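Local coordinates for protein cysteine desulfurase (Thermococcus onnurineus, PDB 5B89) that probably transfers sulfur from L-cysteine to a sulfur carrier, releasing L-alanine, with the help of pyridoxal 5'-phosphate, at residues R86-D91 and G300-E305; A215-V220 and S393-N398; A227-F232 and E251-T256. All coordinates share one frame; numbering follows the deposited sequence.

The three contacts sit round the large mixed sheet that carries the cofactor site. Interactions 1 and 2 alternate along the chain, while interaction 3 is nested inside the loops that both of them close. The centres of interactions 1 and 2 lie about 14 Å apart. Interaction 3 is centred about 19 Å from the first and about 25 Å from the second. Segments touch pairwise: Ile304 of helix 291-307 packs on Gly216 and His395, and Phe232 of strand 229-233 on Val89 and Ala215. Helices and loops round the sheet thus pack against one another, the first two contacts nearer the cofactor, whereas interaction 3 itself lies away from the known binding residues.

Interaction 1: R86-D91 and G300-E305; sequences RKIVAD and GIRYIE
The guanidinium of Arg302 has Ile88 over one face and Glu305 at its edge. Ile88 CG1 stands off the plane toward the rim of the group, with 3.7 Å between Ile88 CG1 and Arg302 NH2, and the two side chains cross at about a right angle. At the edge, Arg302 NH1 donates to Glu305 OE2 over 2.9 Å (N-H...O angle 155°). The acceptor lies practically in the guanidinium plane and uses its syn lone pair, so this intrahelical salt bridge helps to fix the rotation of the flat group against the isoleucine. A bend at chi2 (-70°) brings the guanidinium alongside Ile88.

Away from the charged group the contact is aliphatic. The CG2 methyls of Ile88 and Ile301 meet at 3.7 Å while their side chains slide past each other in opposite directions. Ile301 CD1 reaches Val89 CG2 at 3.9 Å, although the CB of Val89 points away from the partner helix. No direct hydrogen bond links the segments, but one water does: it donates to Ile88 O at 2.8 Å and to Glu305 OE1 at 2.7 Å. Glu305 therefore spends one oxygen on Arg302 and the other on the bridge to the opposite backbone.

Val89 also packs on Ile100 and Phe102, and Phe92, farther along helix 73-93, packs on Ile301 and on the Glu305 side chain. With local axes 10.3 Å apart and inclined at 43°, this is oblique helix-helix packing: branched aliphatic side chains fill the inside, and a salt bridge and a water close the margin. It joins helix 291-307 to helix 73-93, which lies against strand 100-103, outermost in the large sheet within this chain, in the fold-type I PLP-dependent architecture of this class-V family member.

Interaction 2: A215-V220 and S393-N398; sequences AGHMEV and SFHVYN
His217 reaches across to His395 and the Phe394 carbonyl from a loop that follows strand 206-210. Its CB does not aim directly at the other segment; chi1 of -67° sets CG anti to the carbonyl carbon and brings the ring up to the 393-398 segment. Farther out, ND1 is hydrogen-bonded to Glu316 of helix 309-329, which anchors the imidazole from outside the two segments. His217 CE1 leads: it stands over the centre of the His395 ring, 3.6 Å above its plane. The same His217 CE1 lies 3.4 Å from Phe394 O, close to a carbonyl that could interact electrostatically with this polarised C-H. The ring planes are inclined at 36° with centroids 4.4 Å apart, an oblique aromatic pair.

His395 makes a second approach through NE2, which donates a weak, bent hydrogen bond to Gly216 O (3.4 Å, N-H...O angle 134°). Gly216 itself has a positive phi, which suits a glycine backbone. On the other segment, His395 to Asn398 forms a type I beta turn closed by Asn398 N to His395 O. Its start is tied down again by His395 N, which donates to Asn398 OD1 at 2.9 Å, while the CB of His395 rests 3.5 Å above the plane of the Tyr397 ring.

Gln213, which binds pyridoxal phosphate, has its side chain about 5 Å from that of His217, so the pair lies in the second shell of the cofactor site, the His217 side chain about 9 Å from the bound pyridoxal phosphate. Helix 309-329 flanks both histidines through Glu316, and Ile304 of helix 291-307 packs on His395. The contact thus brings the loop between strands 206-210 and 229-233 against the turn connecting strand 389-393 to helix 400-415.

Interaction 3: A227-F232 and E251-T256; sequences ADFLAF and EEFFDT
The Phe253 ring meets Phe229, the first residue of strand 229-233, over one face and Asp228, the residue just before that strand, at its edge. Its side chain, with CG anti to the carbonyl carbon (chi1 -64°), points into the contact and offers a different part of the ring to each partner. Phe229 CE1 stands 4.0 Å above the Phe253 plane, offset toward the rim, and Phe229 CZ touches Phe253 CB at 3.9 Å. The centroids are 5.2 Å apart and the planes inclined at 54°, too oblique for either a stack or an edge-to-face pair.

Asp228 comes to the edge instead. Its OD1 lies near the ring plane, 3.4 Å from Phe253 CE2, with the carboxylate turned 55° from the ring. OD1 is also salt-bridged to Arg250, and OD2 accepts a hydrogen bond from the backbone N of Phe207 on the adjacent strand.

Phe253 and Phe229 both pack on Ile206, while Phe229 continues against Val113 and Leu117 of helix 106-117. The contact joins the beginning of strand 229-233 to the short 3-10 segment following strand 245-249, its antiparallel neighbour. Chemically, the buried carboxylate is held from both oxygens, and its placement beside the positively polarised ring rim is consistent with an anion-aromatic edge interaction; the neighbouring Arg250 would probably favour the ionised form of Asp228.

Interaction 1: R86-D91 and G300-E305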
loop_
_atom_site.group_PDB
_atom_site.type_symbol
_atom_site.label_atom_id
_atom_site.label_comp_id
_atom_site.label_asym_id
_atom_site.label_seq_id
_atom_site.Cartn_x
_atom_site.Cartn_y
_atom_site.Cartn_z
ATOM N N ARG B 86 3.030 -4.543 14.468
ATOM C CA ARG B 86 2.764 -5.867 14.012
ATOM C C ARG B 86 2.324 -6.758 15.193
ATOM O O ARG B 86 1.463 -7.556 15.042
ATOM C CB ARG B 86 3.988 -6.505 13.388
ATOM C CG ARG B 86 3.698 -7.743 12.563
ATOM C CD ARG B 86 4.935 -8.505 12.147
ATOM N NE ARG B 86 5.899 -7.704 11.419
ATOM C CZ ARG B 86 5.802 -7.384 10.151
ATOM N NH1 ARG B 86 4.795 -7.749 9.393
ATOM N NH2 ARG B 86 6.753 -6.636 9.643
ATOM N N LYS B 87 2.981 -6.618 16.337
ATOM C CA LYS B 87 2.529 -7.407 17.534
ATOM C C LYS B 87 1.145 -7.054 17.907
ATOM O O LYS B 87 0.368 -7.953 18.350
ATOM C CB LYS B 87 3.550 -7.190 18.687
ATOM C CG LYS B 87 3.257 -8.139 19.862
ATOM C CD LYS B 87 3.525 -9.586 19.561
ATOM C CE LYS B 87 3.335 -10.364 20.845
ATOM N NZ LYS B 87 3.437 -11.775 20.483
ATOM N N ILE B 88 0.753 -5.794 17.929
ATOM C CA ILE B 88 -0.587 -5.382 18.297
ATOM C C ILE B 88 -1.604 -6.050 17.322
ATOM O O ILE B 88 -2.671 -6.473 17.741
ATOM C CB ILE B 88 -0.710 -3.825 18.371
ATOM C CG1 ILE B 88 0.033 -3.334 19.614
ATOM C CG2 ILE B 88 -2.112 -3.340 18.314
ATOM C CD1 ILE B 88 0.324 -1.828 19.573
ATOM N N VAL B 89 -1.323 -6.036 16.010
ATOM C CA VAL B 89 -2.240 -6.629 15.036
ATOM C C VAL B 89 -2.318 -8.147 15.310
ATOM O O VAL B 89 -3.406 -8.726 15.275
ATOM C CB VAL B 89 -1.705 -6.364 13.613
ATOM C CG1 VAL B 89 -2.537 -7.172 12.622
ATOM C CG2 VAL B 89 -1.811 -4.896 13.317
ATOM N N ALA B 90 -1.192 -8.772 15.514
ATOM C CA ALA B 90 -1.164 -10.243 15.813
ATOM C C ALA B 90 -2.029 -10.535 17.015
ATOM O O ALA B 90 -2.905 -11.439 16.934
ATOM C CB ALA B 90 0.251 -10.691 16.027
ATOM N N ASP B 91 -1.837 -9.825 18.094
ATOM C CA ASP B 91 -2.634 -10.092 19.262
ATOM C C ASP B 91 -4.125 -9.852 19.047
ATOM O O ASP B 91 -4.899 -10.547 19.598
ATOM C CB ASP B 91 -2.147 -9.351 20.502
ATOM C CG ASP B 91 -0.801 -9.798 20.978
ATOM O OD1 ASP B 91 -0.377 -10.870 20.705
ATOM O OD2 ASP B 91 -0.192 -9.027 21.690
ATOM N N GLY B 300 -5.460 2.492 16.017
ATOM C CA GLY B 300 -6.904 2.204 15.868
ATOM C C GLY B 300 -7.249 0.959 16.626
ATOM O O GLY B 300 -8.284 1.030 17.344
ATOM N N ILE B 301 -6.445 -0.057 16.556
ATOM C CA ILE B 301 -6.746 -1.272 17.329
ATOM C C ILE B 301 -6.689 -0.971 18.810
ATOM O O ILE B 301 -7.620 -1.434 19.568
ATOM C CB ILE B 301 -5.808 -2.331 16.920
ATOM C CG1 ILE B 301 -6.179 -2.892 15.542
ATOM C CG2 ILE B 301 -5.813 -3.484 17.941
ATOM C CD1 ILE B 301 -5.106 -3.706 14.915
ATOM N N ARG B 302 -5.718 -0.218 19.301
ATOM C CA ARG B 302 -5.752 0.130 20.705
ATOM C C ARG B 302 -6.983 0.954 21.113
ATOM O O ARG B 302 -7.500 0.808 22.202
ATOM C CB ARG B 302 -4.482 0.870 21.086
ATOM C CG ARG B 302 -3.296 -0.035 21.162
ATOM C CD ARG B 302 -3.401 -0.964 22.375
ATOM N NE ARG B 302 -2.103 -1.465 22.762
ATOM C CZ ARG B 302 -1.826 -2.726 22.911
ATOM N NH1 ARG B 302 -2.779 -3.616 22.662
ATOM N NH2 ARG B 302 -0.610 -3.100 23.280
ATOM N N TYR B 303 -7.446 1.809 20.229
ATOM C CA TYR B 303 -8.619 2.594 20.488
ATOM C C TYR B 303 -9.860 1.665 20.568
ATOM O O TYR B 303 -10.683 1.823 21.403
ATOM C CB TYR B 303 -8.748 3.672 19.389
ATOM C CG TYR B 303 -9.762 4.720 19.611
ATOM C CD1 TYR B 303 -9.465 5.841 20.335
ATOM C CD2 TYR B 303 -10.990 4.619 19.054
ATOM C CE1 TYR B 303 -10.416 6.806 20.535
ATOM C CE2 TYR B 303 -11.935 5.557 19.253
ATOM C CZ TYR B 303 -11.652 6.653 20.014
ATOM O OH TYR B 303 -12.644 7.545 20.192
ATOM N N ILE B 304 -9.922 0.727 19.662
ATOM C CA ILE B 304 -11.022 -0.224 19.617
ATOM C C ILE B 304 -10.997 -1.083 20.899
ATOM O O ILE B 304 -12.004 -1.395 21.428
ATOM C CB ILE B 304 -10.893 -1.157 18.365
ATOM C CG1 ILE B 304 -11.275 -0.476 17.052
ATOM C CG2 ILE B 304 -11.729 -2.425 18.483
ATOM C CD1 ILE B 304 -12.672 0.051 16.924
ATOM N N GLU B 305 -9.819 -1.430 21.351
ATOM C CA GLU B 305 -9.649 -2.311 22.601
ATOM C C GLU B 305 -10.105 -1.511 23.796
ATOM O O GLU B 305 -10.740 -2.164 24.733
ATOM C CB GLU B 305 -8.209 -2.810 22.712
ATOM C CG GLU B 305 -7.938 -3.850 21.635
ATOM C CD GLU B 305 -6.480 -4.300 21.501
ATOM O OE1 GLU B 305 -6.254 -5.364 20.785
ATOM O OE2 GLU B 305 -5.625 -3.517 21.994
HETATM O O HOH W 1 -3.702 -6.031 20.343
#

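Interaction 2: A215-V220 and S393-N398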
loop_
_atom_site.group_PDB
_atom_site.type_symbol
_atom_site.label_atom_id
_atom_site.label_comp_id
_atom_site.label_asym_id
_atom_site.label_seq_id
_atom_site.Cartn_x
_atom_site.Cartn_y
_atom_site.Cartn_z
ATOM N N ALA B 215 -13.595 -7.201 10.974
ATOM C CA ALA B 215 -12.573 -6.706 11.841
ATOM C C ALA B 215 -12.953 -5.336 12.443
ATOM O O ALA B 215 -13.373 -4.409 11.677
ATOM C CB ALA B 215 -11.293 -6.579 11.068
ATOM N N GLY B 216 -12.803 -5.223 13.756
ATOM C CA GLY B 216 -13.209 -3.982 14.439
ATOM C C GLY B 216 -14.652 -3.837 14.779
ATOM O O GLY B 216 -15.039 -2.862 15.502
ATOM N N HIS B 217 -15.513 -4.708 14.271
ATOM C CA HIS B 217 -16.951 -4.660 14.545
ATOM C C HIS B 217 -17.387 -5.833 15.398
ATOM O O HIS B 217 -18.507 -5.766 15.977
ATOM C CB HIS B 217 -17.747 -4.703 13.250
ATOM C CG HIS B 217 -17.591 -3.485 12.397
ATOM N ND1 HIS B 217 -18.211 -2.271 12.695
ATOM C CD2 HIS B 217 -16.986 -3.308 11.235
ATOM C CE1 HIS B 217 -17.912 -1.415 11.763
ATOM N NE2 HIS B 217 -17.161 -2.006 10.872
ATOM N N MET B 218 -16.609 -6.898 15.442
ATOM C CA MET B 218 -16.932 -8.119 16.252
ATOM C C MET B 218 -15.627 -8.875 16.400
ATOM O O MET B 218 -14.620 -8.571 15.741
ATOM C CB MET B 218 -18.002 -8.925 15.484
ATOM C CG MET B 218 -17.535 -9.344 14.116
ATOM S SD MET B 218 -18.884 -10.100 13.110
ATOM C CE MET B 218 -19.768 -8.546 12.797
ATOM N N GLU B 219 -15.654 -9.974 17.145
ATOM C CA GLU B 219 -14.470 -10.740 17.360
ATOM C C GLU B 219 -14.007 -11.422 16.109
ATOM O O GLU B 219 -14.812 -12.073 15.397
ATOM C CB GLU B 219 -14.737 -11.821 18.418
ATOM C CG GLU B 219 -13.496 -12.656 18.680
ATOM C CD GLU B 219 -13.682 -13.691 19.827
ATOM O OE1 GLU B 219 -14.820 -13.971 20.239
ATOM O OE2 GLU B 219 -12.661 -14.229 20.283
ATOM N N VAL B 220 -12.705 -11.246 15.817
ATOM C CA VAL B 220 -12.069 -11.914 14.733
ATOM C C VAL B 220 -10.863 -12.649 15.257
ATOM O O VAL B 220 -9.932 -11.978 15.692
ATOM C CB VAL B 220 -11.677 -10.972 13.553
ATOM C CG1 VAL B 220 -10.839 -11.731 12.522
ATOM C CG2 VAL B 220 -12.945 -10.446 12.939
ATOM N N SER B 393 -24.744 1.971 7.047
ATOM C CA SER B 393 -23.878 1.105 7.802
ATOM C C SER B 393 -23.267 1.894 8.936
ATOM O O SER B 393 -22.983 3.053 8.824
ATOM C CB SER B 393 -22.815 0.490 6.918
ATOM O OG SER B 393 -22.143 1.467 6.266
ATOM N N PHE B 394 -23.085 1.195 10.028
ATOM C CA PHE B 394 -22.724 1.772 11.286
ATOM C C PHE B 394 -21.424 1.397 11.966
ATOM O O PHE B 394 -20.819 0.438 11.631
ATOM C CB PHE B 394 -23.832 1.368 12.282
ATOM C CG PHE B 394 -25.248 1.606 11.803
ATOM C CD1 PHE B 394 -25.718 2.861 11.543
ATOM C CD2 PHE B 394 -26.129 0.541 11.692
ATOM C CE1 PHE B 394 -27.020 3.052 11.127
ATOM C CE2 PHE B 394 -27.415 0.727 11.273
ATOM C CZ PHE B 394 -27.863 1.984 10.995
ATOM N N HIS B 395 -21.088 2.208 12.959
ATOM C CA HIS B 395 -20.009 1.959 13.876
ATOM C C HIS B 395 -20.484 2.415 15.279
ATOM O O HIS B 395 -21.511 2.941 15.423
ATOM C CB HIS B 395 -18.629 2.535 13.491
ATOM C CG HIS B 395 -17.498 1.676 13.953
ATOM N ND1 HIS B 395 -16.320 1.493 13.261
ATOM C CD2 HIS B 395 -17.401 0.922 15.056
ATOM C CE1 HIS B 395 -15.571 0.627 13.918
ATOM N NE2 HIS B 395 -16.220 0.258 14.992
ATOM N N VAL B 396 -19.650 2.160 16.258
ATOM C CA VAL B 396 -19.923 2.438 17.660
ATOM C C VAL B 396 -20.216 3.884 17.989
ATOM O O VAL B 396 -20.844 4.156 18.955
ATOM C CB VAL B 396 -18.826 1.826 18.572
ATOM C CG1 VAL B 396 -17.520 2.571 18.450
ATOM C CG2 VAL B 396 -19.282 1.747 20.026
ATOM N N TYR B 397 -19.738 4.779 17.155
ATOM C CA TYR B 397 -19.956 6.210 17.315
ATOM C C TYR B 397 -21.289 6.714 16.784
ATOM O O TYR B 397 -21.637 7.780 17.027
ATOM C CB TYR B 397 -18.790 7.050 16.734
ATOM C CG TYR B 397 -18.302 6.627 15.375
ATOM C CD1 TYR B 397 -19.009 6.874 14.254
ATOM C CD2 TYR B 397 -17.119 5.978 15.258
ATOM C CE1 TYR B 397 -18.545 6.481 13.031
ATOM C CE2 TYR B 397 -16.647 5.564 14.052
ATOM C CZ TYR B 397 -17.363 5.820 12.960
ATOM O OH TYR B 397 -16.847 5.358 11.786
ATOM N N ASN B 398 -21.995 5.917 16.030
ATOM C CA ASN B 398 -23.323 6.206 15.584
ATOM C C ASN B 398 -24.330 6.008 16.733
ATOM O O ASN B 398 -24.122 5.303 17.638
ATOM C CB ASN B 398 -23.744 5.446 14.344
ATOM C CG ASN B 398 -22.937 5.769 13.142
ATOM O OD1 ASN B 398 -22.337 4.831 12.551
ATOM N ND2 ASN B 398 -22.881 7.050 12.733
#

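Interaction 3: A227-F232 and E251-T256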
loop_
_atom_site.group_PDB
_atom_site.type_symbol
_atom_site.label_atom_id
_atom_site.label_comp_id
_atom_site.label_asym_id
_atom_site.label_seq_id
_atom_site.Cartn_x
_atom_site.Cartn_y
_atom_site.Cartn_z
ATOM N N ALA B 227 -8.865 -20.395 10.590
ATOM C CA ALA B 227 -8.285 -19.777 9.407
ATOM C C ALA B 227 -6.837 -20.224 9.101
ATOM O O ALA B 227 -6.035 -20.296 9.972
ATOM C CB ALA B 227 -8.314 -18.214 9.578
ATOM N N ASP B 228 -6.616 -20.473 7.828
ATOM C CA ASP B 228 -5.279 -20.635 7.287
ATOM C C ASP B 228 -4.735 -19.291 6.712
ATOM O O ASP B 228 -3.540 -19.014 6.830
ATOM C CB ASP B 228 -5.248 -21.688 6.218
ATOM C CG ASP B 228 -5.608 -23.109 6.822
ATOM O OD1 ASP B 228 -5.068 -23.450 7.869
ATOM O OD2 ASP B 228 -6.443 -23.721 6.139
ATOM N N PHE B 229 -5.626 -18.521 6.101
ATOM C CA PHE B 229 -5.303 -17.153 5.616
ATOM C C PHE B 229 -6.459 -16.333 6.017
ATOM O O PHE B 229 -7.630 -16.746 5.968
ATOM C CB PHE B 229 -5.110 -17.145 4.134
ATOM C CG PHE B 229 -3.952 -17.978 3.674
ATOM C CD1 PHE B 229 -4.101 -19.307 3.471
ATOM C CD2 PHE B 229 -2.728 -17.399 3.392
ATOM C CE1 PHE B 229 -3.008 -20.063 3.049
ATOM C CE2 PHE B 229 -1.617 -18.151 3.009
ATOM C CZ PHE B 229 -1.781 -19.457 2.819
ATOM N N LEU B 230 -6.147 -15.061 6.348
ATOM C CA LEU B 230 -7.204 -14.094 6.748
ATOM C C LEU B 230 -6.806 -12.712 6.342
ATOM O O LEU B 230 -5.633 -12.391 6.508
ATOM C CB LEU B 230 -7.556 -14.193 8.176
ATOM C CG LEU B 230 -8.705 -13.312 8.682
ATOM C CD1 LEU B 230 -9.454 -13.971 9.770
ATOM C CD2 LEU B 230 -8.169 -11.996 9.167
ATOM N N ALA B 231 -7.741 -11.962 5.773
ATOM C CA ALA B 231 -7.399 -10.583 5.250
ATOM C C ALA B 231 -8.355 -9.591 5.896
ATOM O O ALA B 231 -9.529 -9.888 6.118
ATOM C CB ALA B 231 -7.626 -10.572 3.751
ATOM N N PHE B 232 -7.860 -8.418 6.254
ATOM C CA PHE B 232 -8.700 -7.284 6.627
ATOM C C PHE B 232 -8.057 -5.975 6.262
ATOM O O PHE B 232 -6.909 -5.951 5.875
ATOM C CB PHE B 232 -9.148 -7.344 8.051
ATOM C CG PHE B 232 -8.124 -7.099 9.097
ATOM C CD1 PHE B 232 -7.943 -5.801 9.572
ATOM C CD2 PHE B 232 -7.395 -8.112 9.689
ATOM C CE1 PHE B 232 -7.114 -5.522 10.584
ATOM C CE2 PHE B 232 -6.566 -7.826 10.730
ATOM C CZ PHE B 232 -6.383 -6.500 11.174
ATOM N N GLU B 251 1.429 -20.363 10.094
ATOM C CA GLU B 251 2.806 -20.808 9.962
ATOM C C GLU B 251 3.026 -22.115 9.234
ATOM O O GLU B 251 4.035 -22.333 8.578
ATOM C CB GLU B 251 3.492 -20.821 11.336
ATOM C CG GLU B 251 3.001 -21.797 12.320
ATOM C CD GLU B 251 3.725 -21.751 13.685
ATOM O OE1 GLU B 251 4.809 -21.166 13.765
ATOM O OE2 GLU B 251 3.138 -22.276 14.627
ATOM N N GLU B 252 2.021 -23.007 9.330
ATOM C CA GLU B 252 2.117 -24.168 8.562
ATOM C C GLU B 252 2.242 -24.017 7.073
ATOM O O GLU B 252 2.695 -24.928 6.340
ATOM C CB GLU B 252 1.024 -25.135 8.942
ATOM C CG GLU B 252 -0.108 -25.277 8.009
ATOM C CD GLU B 252 -0.815 -26.638 8.195
ATOM O OE1 GLU B 252 -1.117 -27.352 7.184
ATOM O OE2 GLU B 252 -1.081 -26.995 9.372
ATOM N N PHE B 253 1.894 -22.833 6.473
ATOM C CA PHE B 253 2.081 -22.536 5.104
ATOM C C PHE B 253 3.312 -21.776 4.725
ATOM O O PHE B 253 3.499 -21.506 3.545
ATOM C CB PHE B 253 0.812 -21.735 4.605
ATOM C CG PHE B 253 -0.414 -22.590 4.685
ATOM C CD1 PHE B 253 -0.785 -23.427 3.618
ATOM C CD2 PHE B 253 -1.119 -22.630 5.863
ATOM C CE1 PHE B 253 -1.911 -24.262 3.764
ATOM C CE2 PHE B 253 -2.192 -23.483 5.973
ATOM C CZ PHE B 253 -2.559 -24.263 4.942
ATOM N N PHE B 254 4.220 -21.535 5.681
ATOM C CA PHE B 254 5.464 -20.797 5.291
ATOM C C PHE B 254 6.277 -21.570 4.244
ATOM O O PHE B 254 6.951 -20.930 3.480
ATOM C CB PHE B 254 6.274 -20.516 6.514
ATOM C CG PHE B 254 5.687 -19.560 7.504
ATOM C CD1 PHE B 254 4.566 -18.705 7.230
ATOM C CD2 PHE B 254 6.236 -19.376 8.769
ATOM C CE1 PHE B 254 4.178 -17.773 8.165
ATOM C CE2 PHE B 254 5.801 -18.468 9.692
ATOM C CZ PHE B 254 4.734 -17.631 9.356
ATOM N N ASP B 255 6.229 -22.913 4.207
ATOM C CA ASP B 255 7.038 -23.709 3.201
ATOM C C ASP B 255 6.273 -23.961 1.906
ATOM O O ASP B 255 6.733 -24.683 1.062
ATOM C CB ASP B 255 7.425 -25.107 3.814
ATOM C CG ASP B 255 8.501 -25.011 4.895
ATOM O OD1 ASP B 255 9.232 -23.999 4.924
ATOM O OD2 ASP B 255 8.593 -25.940 5.739
ATOM N N THR B 256 5.066 -23.438 1.758
ATOM C CA THR B 256 4.154 -23.744 0.650
ATOM C C THR B 256 3.915 -22.389 -0.117
ATOM O O THR B 256 3.941 -22.305 -1.295
ATOM C CB THR B 256 2.764 -24.245 1.165
ATOM O OG1 THR B 256 2.948 -25.463 1.871
ATOM C CG2 THR B 256 1.736 -24.468 0.000
#